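PDB 5T8V: putative uncharacterized protein from Chaetomium thermophilum, which probably loads cohesin onto chromatin as the Scc2/Nipped-B protein, of which this chain is the C-terminal HEAT-repeat fragment. Local coordinates for residues E181-L186 with D242-T247; D199-L204 with D251-V256; M1070-L1075 with F1142-V1147. All blocks are in the same frame, centred on the assembly; numbering follows the deposited sequence.

Interaction 1 (E181-L186 with D242-T247)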
loop_
_atom_site.group_PDB
_atom_site.type_symbol
_atom_site.label_atom_id
_atom_site.label_comp_id
_atom_site.label_asym_id
_atom_site.label_seq_id
_atom_site.Cartn_x
_atom_site.Cartn_y
_atom_site.Cartn_z
ATOM N N GLU A 181 37.005 -16.780 -42.043
ATOM C CA GLU A 181 38.225 -16.561 -42.813
ATOM C C GLU A 181 38.556 -15.077 -42.910
ATOM O O GLU A 181 39.698 -14.666 -42.670
ATOM C CB GLU A 181 38.071 -17.174 -44.205
ATOM C CG GLU A 181 39.370 -17.284 -44.985
ATOM C CD GLU A 181 39.164 -17.841 -46.380
ATOM O OE1 GLU A 181 38.002 -18.122 -46.743
ATOM O OE2 GLU A 181 40.164 -17.996 -47.114
ATOM N N LEU A 182 37.567 -14.254 -43.265
ATOM C CA LEU A 182 37.803 -12.817 -43.368
ATOM C C LEU A 182 38.246 -12.236 -42.031
ATOM O O LEU A 182 39.179 -11.422 -41.974
ATOM C CB LEU A 182 36.538 -12.118 -43.866
ATOM C CG LEU A 182 36.570 -10.588 -43.888
ATOM C CD1 LEU A 182 37.768 -10.076 -44.673
ATOM C CD2 LEU A 182 35.278 -10.043 -44.473
ATOM N N PHE A 183 37.588 -12.643 -40.942
ATOM C CA PHE A 183 37.958 -12.148 -39.621
ATOM C C PHE A 183 39.431 -12.406 -39.337
ATOM O O PHE A 183 40.172 -11.494 -38.951
ATOM C CB PHE A 183 37.083 -12.799 -38.549
ATOM C CG PHE A 183 37.400 -12.349 -37.150
ATOM C CD1 PHE A 183 38.473 -12.887 -36.458
ATOM C CD2 PHE A 183 36.621 -11.393 -36.523
ATOM C CE1 PHE A 183 38.769 -12.475 -35.176
ATOM C CE2 PHE A 183 36.911 -10.978 -35.236
ATOM C CZ PHE A 183 37.986 -11.521 -34.562
ATOM N N LYS A 184 39.880 -13.649 -39.524
ATOM C CA LYS A 184 41.273 -13.956 -39.216
ATOM C C LYS A 184 42.223 -13.277 -40.196
ATOM O O LYS A 184 43.343 -12.903 -39.821
ATOM C CB LYS A 184 41.477 -15.471 -39.200
ATOM C CG LYS A 184 40.416 -16.187 -38.371
ATOM C CD LYS A 184 40.873 -17.537 -37.848
ATOM C CE LYS A 184 39.790 -18.162 -36.978
ATOM N NZ LYS A 184 40.122 -19.538 -36.519
ATOM N N ALA A 185 41.784 -13.083 -41.440
ATOM C CA ALA A 185 42.609 -12.392 -42.426
ATOM C C ALA A 185 42.890 -10.953 -42.001
ATOM O O ALA A 185 44.048 -10.523 -41.959
ATOM C CB ALA A 185 41.923 -12.432 -43.790
ATOM N N LEU A 186 41.838 -10.189 -41.688
ATOM C CA LEU A 186 42.034 -8.806 -41.249
ATOM C C LEU A 186 42.780 -8.752 -39.919
ATOM O O LEU A 186 43.656 -7.894 -39.711
ATOM C CB LEU A 186 40.678 -8.108 -41.135
ATOM C CG LEU A 186 39.930 -7.885 -42.451
ATOM C CD1 LEU A 186 38.446 -7.669 -42.198
ATOM C CD2 LEU A 186 40.520 -6.703 -43.200
ATOM N N ASP A 242 36.544 -10.934 -30.044
ATOM C CA ASP A 242 35.823 -11.096 -31.302
ATOM C C ASP A 242 35.763 -9.789 -32.091
ATOM O O ASP A 242 34.823 -9.556 -32.855
ATOM C CB ASP A 242 34.418 -11.647 -31.059
ATOM C CG ASP A 242 33.755 -11.050 -29.841
ATOM O OD1 ASP A 242 34.095 -9.910 -29.475
ATOM O OD2 ASP A 242 32.889 -11.733 -29.252
ATOM N N SER A 243 36.782 -8.947 -31.939
ATOM C CA SER A 243 36.911 -7.708 -32.694
ATOM C C SER A 243 38.226 -7.725 -33.457
ATOM O O SER A 243 39.258 -8.137 -32.920
ATOM C CB SER A 243 36.863 -6.492 -31.771
ATOM O OG SER A 243 37.913 -6.543 -30.820
ATOM N N VAL A 244 38.185 -7.271 -34.711
ATOM C CA VAL A 244 39.385 -7.266 -35.544
ATOM C C VAL A 244 40.480 -6.434 -34.888
ATOM O O VAL A 244 41.645 -6.846 -34.826
ATOM C CB VAL A 244 39.055 -6.751 -36.957
ATOM C CG1 VAL A 244 40.309 -6.701 -37.820
ATOM C CG2 VAL A 244 37.999 -7.632 -37.610
ATOM N N ILE A 245 40.124 -5.247 -34.397
ATOM C CA ILE A 245 41.066 -4.347 -33.746
ATOM C C ILE A 245 40.525 -3.990 -32.368
ATOM O O ILE A 245 39.410 -4.357 -31.996
ATOM C CB ILE A 245 41.330 -3.074 -34.579
ATOM C CG1 ILE A 245 40.027 -2.309 -34.825
ATOM C CG2 ILE A 245 41.994 -3.442 -35.898
ATOM C CD1 ILE A 245 40.213 -0.979 -35.533
ATOM N N GLU A 246 41.342 -3.262 -31.608
ATOM C CA GLU A 246 40.954 -2.861 -30.264
ATOM C C GLU A 246 39.660 -2.059 -30.295
ATOM O O GLU A 246 39.530 -1.084 -31.041
ATOM C CB GLU A 246 42.070 -2.042 -29.616
ATOM C CG GLU A 246 43.285 -2.866 -29.226
ATOM C CD GLU A 246 44.393 -2.026 -28.620
ATOM O OE1 GLU A 246 44.263 -0.783 -28.614
ATOM O OE2 GLU A 246 45.394 -2.610 -28.151
ATOM N N THR A 247 38.699 -2.481 -29.471
ATOM C CA THR A 247 37.402 -1.817 -29.411
ATOM C C THR A 247 37.531 -0.327 -29.108
ATOM O O THR A 247 36.715 0.479 -29.578
ATOM C CB THR A 247 36.538 -2.501 -28.353
ATOM O OG1 THR A 247 37.279 -2.618 -27.133
ATOM C CG2 THR A 247 36.121 -3.894 -28.817
#
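F183 and L186, one helical turn apart, meet V244 and the backbone beside it in a buried, largely apolar contact between a short helix and a loop. The helix spans 180-187, and the loop joins helix 218-232 to helix 247-267, so the contact lies among the connections at the ends of the longer helices of this HEAT-repeat protein. The F183 ring reaches the loop with its rim. Its CG is anti to the backbone N (chi1 180°), on the side of the carbonyl carbon; at the far rim CE2 comes within 3.5 Å of the carbonyl oxygen of D242, close to the ring plane. The next ring atom, CZ, lies 3.9 Å from S243 N, again at the edge. V244 N stands oblique to the ring, and the V244 side chain slides past it in the opposite direction, leaving 4.2 Å between F183 CD2 and V244 CG2. The other branch of V244 serves the second helix residue: CG1 packs 3.6 Å from L186 CB. The two methyls of V244 are thus divided between the two helix residues. I193 of helix 190-213 touches both L186 and V244 and extends the apolar cluster, while N175 lies against F183. Within the loop, S243 OG donates a 2.9 Å hydrogen bond to I245 O, approaching from above the carbonyl plane and bridging the residues on either side of V244. An alanine in place of F183 would probably open a gap beside the D242-S243 peptide and leave V244 CG2 without its aromatic neighbour. Since the helix and loop segments share no hydrogen bond, their fit depends on shape and on the weakly polar rim of the ring, one of whose C-H groups, at CE2, faces the D242 carbonyl oxygen.

Interaction 2 (D199-L204 with D251-V256)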
loop_
_atom_site.group_PDB
_atom_site.type_symbol
_atom_site.label_atom_id
_atom_site.label_comp_id
_atom_site.label_asym_id
_atom_site.label_seq_id
_atom_site.Cartn_x
_atom_site.Cartn_y
_atom_site.Cartn_z
ATOM N N ASP A 199 43.590 7.835 -39.597
ATOM C CA ASP A 199 43.359 8.813 -40.654
ATOM C C ASP A 199 41.885 9.195 -40.728
ATOM O O ASP A 199 41.540 10.380 -40.820
ATOM C CB ASP A 199 43.837 8.256 -41.996
ATOM C CG ASP A 199 45.325 7.966 -42.010
ATOM O OD1 ASP A 199 45.968 8.072 -40.942
ATOM O OD2 ASP A 199 45.850 7.622 -43.088
ATOM N N ALA A 200 40.998 8.198 -40.682
ATOM C CA ALA A 200 39.565 8.477 -40.737
ATOM C C ALA A 200 39.129 9.354 -39.567
ATOM O O ALA A 200 38.439 10.364 -39.756
ATOM C CB ALA A 200 38.777 7.167 -40.759
ATOM N N GLN A 201 39.514 8.979 -38.344
ATOM C CA GLN A 201 39.183 9.800 -37.183
ATOM C C GLN A 201 39.632 11.241 -37.393
ATOM O O GLN A 201 38.845 12.183 -37.247
ATOM C CB GLN A 201 39.836 9.228 -35.924
ATOM C CG GLN A 201 39.256 7.913 -35.431
ATOM C CD GLN A 201 39.807 7.524 -34.069
ATOM O OE1 GLN A 201 40.523 8.302 -33.435
ATOM N NE2 GLN A 201 39.479 6.319 -33.614
ATOM N N LYS A 202 40.906 11.422 -37.748
ATOM C CA LYS A 202 41.456 12.762 -37.909
ATOM C C LYS A 202 40.692 13.556 -38.960
ATOM O O LYS A 202 40.503 14.770 -38.816
ATOM C CB LYS A 202 42.936 12.665 -38.274
ATOM C CG LYS A 202 43.791 11.991 -37.213
ATOM C CD LYS A 202 44.035 12.901 -36.016
ATOM C CE LYS A 202 44.972 12.252 -35.005
ATOM N NZ LYS A 202 46.309 11.910 -35.595
ATOM N N LEU A 203 40.237 12.891 -40.025
ATOM C CA LEU A 203 39.464 13.593 -41.046
ATOM C C LEU A 203 38.102 14.019 -40.510
ATOM O O LEU A 203 37.697 15.177 -40.667
ATOM C CB LEU A 203 39.300 12.714 -42.285
ATOM C CG LEU A 203 38.465 13.340 -43.409
ATOM C CD1 LEU A 203 39.074 14.657 -43.875
ATOM C CD2 LEU A 203 38.327 12.375 -44.575
ATOM N N LEU A 204 37.373 13.096 -39.879
ATOM C CA LEU A 204 36.061 13.439 -39.338
ATOM C C LEU A 204 36.160 14.603 -38.356
ATOM O O LEU A 204 35.426 15.596 -38.465
ATOM C CB LEU A 204 35.444 12.213 -38.668
ATOM C CG LEU A 204 35.104 11.047 -39.601
ATOM C CD1 LEU A 204 34.877 9.771 -38.812
ATOM C CD2 LEU A 204 33.876 11.371 -40.430
ATOM N N ASP A 251 35.438 3.102 -30.124
ATOM C CA ASP A 251 34.954 4.074 -29.149
ATOM C C ASP A 251 35.365 5.484 -29.552
ATOM O O ASP A 251 34.559 6.421 -29.494
ATOM C CB ASP A 251 35.481 3.750 -27.749
ATOM C CG ASP A 251 34.897 2.469 -27.181
ATOM O OD1 ASP A 251 33.955 1.913 -27.788
ATOM O OD2 ASP A 251 35.376 2.026 -26.116
ATOM N N GLY A 252 36.620 5.647 -29.973
ATOM C CA GLY A 252 37.062 6.940 -30.466
ATOM C C GLY A 252 36.188 7.449 -31.592
ATOM O O GLY A 252 35.851 8.636 -31.645
ATOM N N PHE A 253 35.797 6.558 -32.506
ATOM C CA PHE A 253 34.866 6.980 -33.549
ATOM C C PHE A 253 33.563 7.496 -32.948
ATOM O O PHE A 253 33.068 8.563 -33.333
ATOM C CB PHE A 253 34.594 5.837 -34.520
ATOM C CG PHE A 253 35.657 5.668 -35.556
ATOM C CD1 PHE A 253 35.773 6.574 -36.594
ATOM C CD2 PHE A 253 36.544 4.612 -35.490
ATOM C CE1 PHE A 253 36.755 6.426 -37.550
ATOM C CE2 PHE A 253 37.525 4.457 -36.443
ATOM C CZ PHE A 253 37.630 5.365 -37.477
ATOM N N ARG A 254 32.983 6.748 -32.004
ATOM C CA ARG A 254 31.751 7.194 -31.356
ATOM C C ARG A 254 31.907 8.607 -30.801
ATOM O O ARG A 254 31.046 9.474 -31.010
ATOM C CB ARG A 254 31.372 6.215 -30.244
ATOM C CG ARG A 254 29.884 6.128 -29.944
ATOM C CD ARG A 254 29.575 4.898 -29.097
ATOM N NE ARG A 254 30.385 4.848 -27.881
ATOM C CZ ARG A 254 30.487 3.786 -27.087
ATOM N NH1 ARG A 254 29.834 2.665 -27.377
ATOM N NH2 ARG A 254 31.249 3.838 -26.002
ATOM N N LEU A 255 33.014 8.860 -30.101
ATOM C CA LEU A 255 33.234 10.177 -29.509
ATOM C C LEU A 255 33.318 11.259 -30.581
ATOM O O LEU A 255 32.681 12.314 -30.467
ATOM C CB LEU A 255 34.500 10.158 -28.656
ATOM C CG LEU A 255 34.255 9.924 -27.167
ATOM C CD1 LEU A 255 35.529 9.488 -26.468
ATOM C CD2 LEU A 255 33.700 11.192 -26.532
ATOM N N VAL A 256 34.109 11.019 -31.629
ATOM C CA VAL A 256 34.198 11.985 -32.723
ATOM C C VAL A 256 32.813 12.295 -33.275
ATOM O O VAL A 256 32.490 13.450 -33.585
ATOM C CB VAL A 256 35.143 11.457 -33.820
ATOM C CG1 VAL A 256 34.960 12.228 -35.127
ATOM C CG2 VAL A 256 36.585 11.558 -33.355
#
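Q201 lies over one face of the F253 ring, its CG 3.7 Å from the ring centroid and 16° off the normal in a CH-pi contact. The side chains cross at about a right angle, with the amide plane nearly perpendicular to the ring. Beyond CG the glutamine runs extended, and NE2 stays above the same face near the CD2-CE2 rim, 4.0 Å from G252 CA, where the absence of a side chain leaves room for the amide. Round the rim, two methyls lie close to the ring plane: A200 CB is 3.9 Å from F253 CE1, and L204 CD1 is 4.0 Å from F253 CD1. The ring therefore sits among three side chains of the facing helix, touched on a face and at its edge. One turn further on, V256 CG1 packs 3.6 Å from L204 CB, so L204 meets both F253 and V256 with different atoms. The two segments run nearly parallel, 9° between their directions and 10.1 Å between their axes, as side-by-side helices of a HEAT-repeat solenoid. In F253 chi1 (-81°) sets CG on the side of the backbone N, and the ring beyond it lies under Q201 CG. Further out, helix 149-172 packs against both partners, with L162 on A200, C159 on L204 and I167 on F253. Helix 120-136 covers another side of helix 190-213, where D199 forms a salt bridge with R128. On helix 247-267, R254 turns to T294 O as a hydrogen-bond donor and has only a long charge contact with D251.

Interaction 3 (M1070-L1075 with F1142-V1147); sequences MVLRSL and FLAVEV
L1072 and L1143 form the centre of a buried contact between helices 1065-1086 and 1139-1154, neighbouring helices of the HEAT-repeat solenoid, with 1142-1147 in the sister chromatid cohesion C-terminus family region. Their segments run in the same general direction, crossing at 32° with 9.6 Å between the axes. Apolar side chains make the closest approach. L1143 has its CG anti to the backbone N (chi1 -180°), and its CD2 methyl comes within 3.6 Å of L1072 CB, so a branch tip of one leucine meets the base of the other. The far end of L1072 turns to a different neighbour: CD1 lies 4.5 Å from A1144 CB, a looser approach. This side of the interface is closed by helix 1115-1133, whose I1132 touches both L1072 and A1144 while I1129 adds to the packing on L1072.

The second kind of contact uses the aliphatic part of a charged residue. R1073 CG lies 3.9 Å from the same L1143 CD2, the two side chains crossing at about a right angle. From CG to NE the arginine is extended; it is the CG methylene that borders the leucine packing, while the residue as a whole is exposed.

Methyl against backbone makes the third kind. V1147, one turn after L1143, sets CG2 3.7 Å from the carbonyl oxygen of L1072. L1079, further along helix 1065-1086, also packs on V1147, while T1069 and K1076 lie against L1143. Away from the interface, S1074 OG hydrogen-bonds with G1037 O and Y1047 OH, joining helix 1065-1086 to the preceding part of the solenoid.

With no polar bond between the two segments, their relative position rests on van der Waals packing, mainly of leucine and valine branches, and the exposed R1073 probably marks the edge where the apolar surface meets solvent.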
loop_
_atom_site.group_PDB
_atom_site.type_symbol
_atom_site.label_atom_id
_atom_site.label_comp_id
_atom_site.label_asym_id
_atom_site.label_seq_id
_atom_site.Cartn_x
_atom_site.Cartn_y
_atom_site.Cartn_z
ATOM N N MET A 1070 -36.483 -15.195 36.273
ATOM C CA MET A 1070 -36.252 -16.385 37.090
ATOM C C MET A 1070 -36.737 -17.654 36.395
ATOM O O MET A 1070 -36.141 -18.722 36.573
ATOM C CB MET A 1070 -36.939 -16.230 38.446
ATOM C CG MET A 1070 -36.402 -15.083 39.301
ATOM S SD MET A 1070 -34.690 -15.309 39.820
ATOM C CE MET A 1070 -33.796 -14.452 38.523
ATOM N N VAL A 1071 -37.807 -17.562 35.607
ATOM C CA VAL A 1071 -38.314 -18.726 34.885
ATOM C C VAL A 1071 -37.522 -18.951 33.601
ATOM O O VAL A 1071 -37.135 -20.083 33.276
ATOM C CB VAL A 1071 -39.818 -18.550 34.594
ATOM C CG1 VAL A 1071 -40.377 -19.768 33.863
ATOM C CG2 VAL A 1071 -40.590 -18.296 35.885
ATOM N N LEU A 1072 -37.271 -17.875 32.849
ATOM C CA LEU A 1072 -36.588 -18.014 31.567
ATOM C C LEU A 1072 -35.191 -18.593 31.741
ATOM O O LEU A 1072 -34.732 -19.377 30.905
ATOM C CB LEU A 1072 -36.518 -16.661 30.858
ATOM C CG LEU A 1072 -37.838 -16.107 30.317
ATOM C CD1 LEU A 1072 -37.643 -14.687 29.810
ATOM C CD2 LEU A 1072 -38.393 -16.997 29.213
ATOM N N ARG A 1073 -34.492 -18.214 32.812
ATOM C CA ARG A 1073 -33.149 -18.743 33.030
ATOM C C ARG A 1073 -33.191 -20.238 33.320
ATOM O O ARG A 1073 -32.355 -21.000 32.816
ATOM C CB ARG A 1073 -32.467 -17.983 34.166
ATOM C CG ARG A 1073 -32.066 -16.567 33.782
ATOM C CD ARG A 1073 -31.497 -15.789 34.955
ATOM N NE ARG A 1073 -30.951 -14.500 34.532
ATOM C CZ ARG A 1073 -30.482 -13.573 35.361
ATOM N NH1 ARG A 1073 -30.489 -13.778 36.673
ATOM N NH2 ARG A 1073 -30.005 -12.434 34.878
ATOM N N SER A 1074 -34.165 -20.676 34.120
ATOM C CA SER A 1074 -34.329 -22.104 34.375
ATOM C C SER A 1074 -34.591 -22.859 33.078
ATOM O O SER A 1074 -33.900 -23.837 32.764
ATOM C CB SER A 1074 -35.469 -22.329 35.367
ATOM O OG SER A 1074 -35.601 -23.703 35.684
ATOM N N LEU A 1075 -35.588 -22.414 32.304
ATOM C CA LEU A 1075 -35.863 -23.069 31.029
ATOM C C LEU A 1075 -34.637 -23.064 30.124
ATOM O O LEU A 1075 -34.410 -24.025 29.379
ATOM C CB LEU A 1075 -37.040 -22.387 30.329
ATOM C CG LEU A 1075 -38.360 -22.319 31.105
ATOM C CD1 LEU A 1075 -39.443 -21.695 30.240
ATOM C CD2 LEU A 1075 -38.794 -23.694 31.596
ATOM N N PHE A 1142 -33.477 -10.635 24.715
ATOM C CA PHE A 1142 -32.426 -11.508 24.203
ATOM C C PHE A 1142 -32.414 -12.844 24.930
ATOM O O PHE A 1142 -32.089 -13.874 24.330
ATOM C CB PHE A 1142 -31.048 -10.866 24.314
ATOM C CG PHE A 1142 -29.935 -11.812 23.968
ATOM C CD1 PHE A 1142 -29.777 -12.267 22.668
ATOM C CD2 PHE A 1142 -29.067 -12.273 24.941
ATOM C CE1 PHE A 1142 -28.765 -13.149 22.343
ATOM C CE2 PHE A 1142 -28.050 -13.156 24.622
ATOM C CZ PHE A 1142 -27.900 -13.595 23.320
ATOM N N LEU A 1143 -32.730 -12.846 26.227
ATOM C CA LEU A 1143 -32.863 -14.105 26.952
ATOM C C LEU A 1143 -34.009 -14.928 26.383
ATOM O O LEU A 1143 -33.866 -16.135 26.138
ATOM C CB LEU A 1143 -33.077 -13.828 28.441
ATOM C CG LEU A 1143 -33.235 -15.047 29.354
ATOM C CD1 LEU A 1143 -31.991 -15.914 29.331
ATOM C CD2 LEU A 1143 -33.550 -14.608 30.775
ATOM N N ALA A 1144 -35.157 -14.285 26.147
ATOM C CA ALA A 1144 -36.293 -15.003 25.575
ATOM C C ALA A 1144 -35.922 -15.653 24.244
ATOM O O ALA A 1144 -36.094 -16.864 24.059
ATOM C CB ALA A 1144 -37.479 -14.055 25.401
ATOM N N VAL A 1145 -35.408 -14.860 23.298
ATOM C CA VAL A 1145 -35.010 -15.416 22.009
ATOM C C VAL A 1145 -33.896 -16.432 22.173
ATOM O O VAL A 1145 -33.727 -17.307 21.318
ATOM C CB VAL A 1145 -34.579 -14.300 21.030
ATOM C CG1 VAL A 1145 -33.408 -13.539 21.580
ATOM C CG2 VAL A 1145 -34.237 -14.879 19.662
ATOM N N GLU A 1146 -33.111 -16.330 23.245
ATOM C CA GLU A 1146 -32.084 -17.333 23.496
ATOM C C GLU A 1146 -32.709 -18.658 23.905
ATOM O O GLU A 1146 -32.119 -19.720 23.671
ATOM C CB GLU A 1146 -31.117 -16.836 24.569
ATOM C CG GLU A 1146 -29.824 -17.624 24.657
ATOM C CD GLU A 1146 -28.816 -16.978 25.587
ATOM O OE1 GLU A 1146 -29.107 -15.879 26.105
ATOM O OE2 GLU A 1146 -27.737 -17.567 25.800
ATOM N N VAL A 1147 -33.896 -18.616 24.512
ATOM C CA VAL A 1147 -34.643 -19.843 24.774
ATOM C C VAL A 1147 -35.292 -20.363 23.497
ATOM O O VAL A 1147 -35.241 -21.564 23.206
ATOM C CB VAL A 1147 -35.681 -19.598 25.884
ATOM C CG1 VAL A 1147 -36.651 -20.773 26.003
ATOM C CG2 VAL A 1147 -34.980 -19.361 27.211
#

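Interactions 1 and 2 belong to one neighbourhood, their centres 19 Å apart, and their segments alternate along the chain. Helix 180-187 leads into helix 190-213, and the loop of interaction 1 leads into helix 247-267. Interaction 3 lies about 100 Å from both, centre to centre, on the opposite side of the chain's centre. It and interaction 1 are buried, whereas interaction 2 is only partly so. Interactions 2 and 3 pair helices, nearly parallel in the first and more steeply crossed in the second. An aromatic edge against loop backbone distinguishes interaction 1, a ring face under a glutamine chain interaction 2, and aliphatic packing, with one methyl against a carbonyl oxygen, interaction 3.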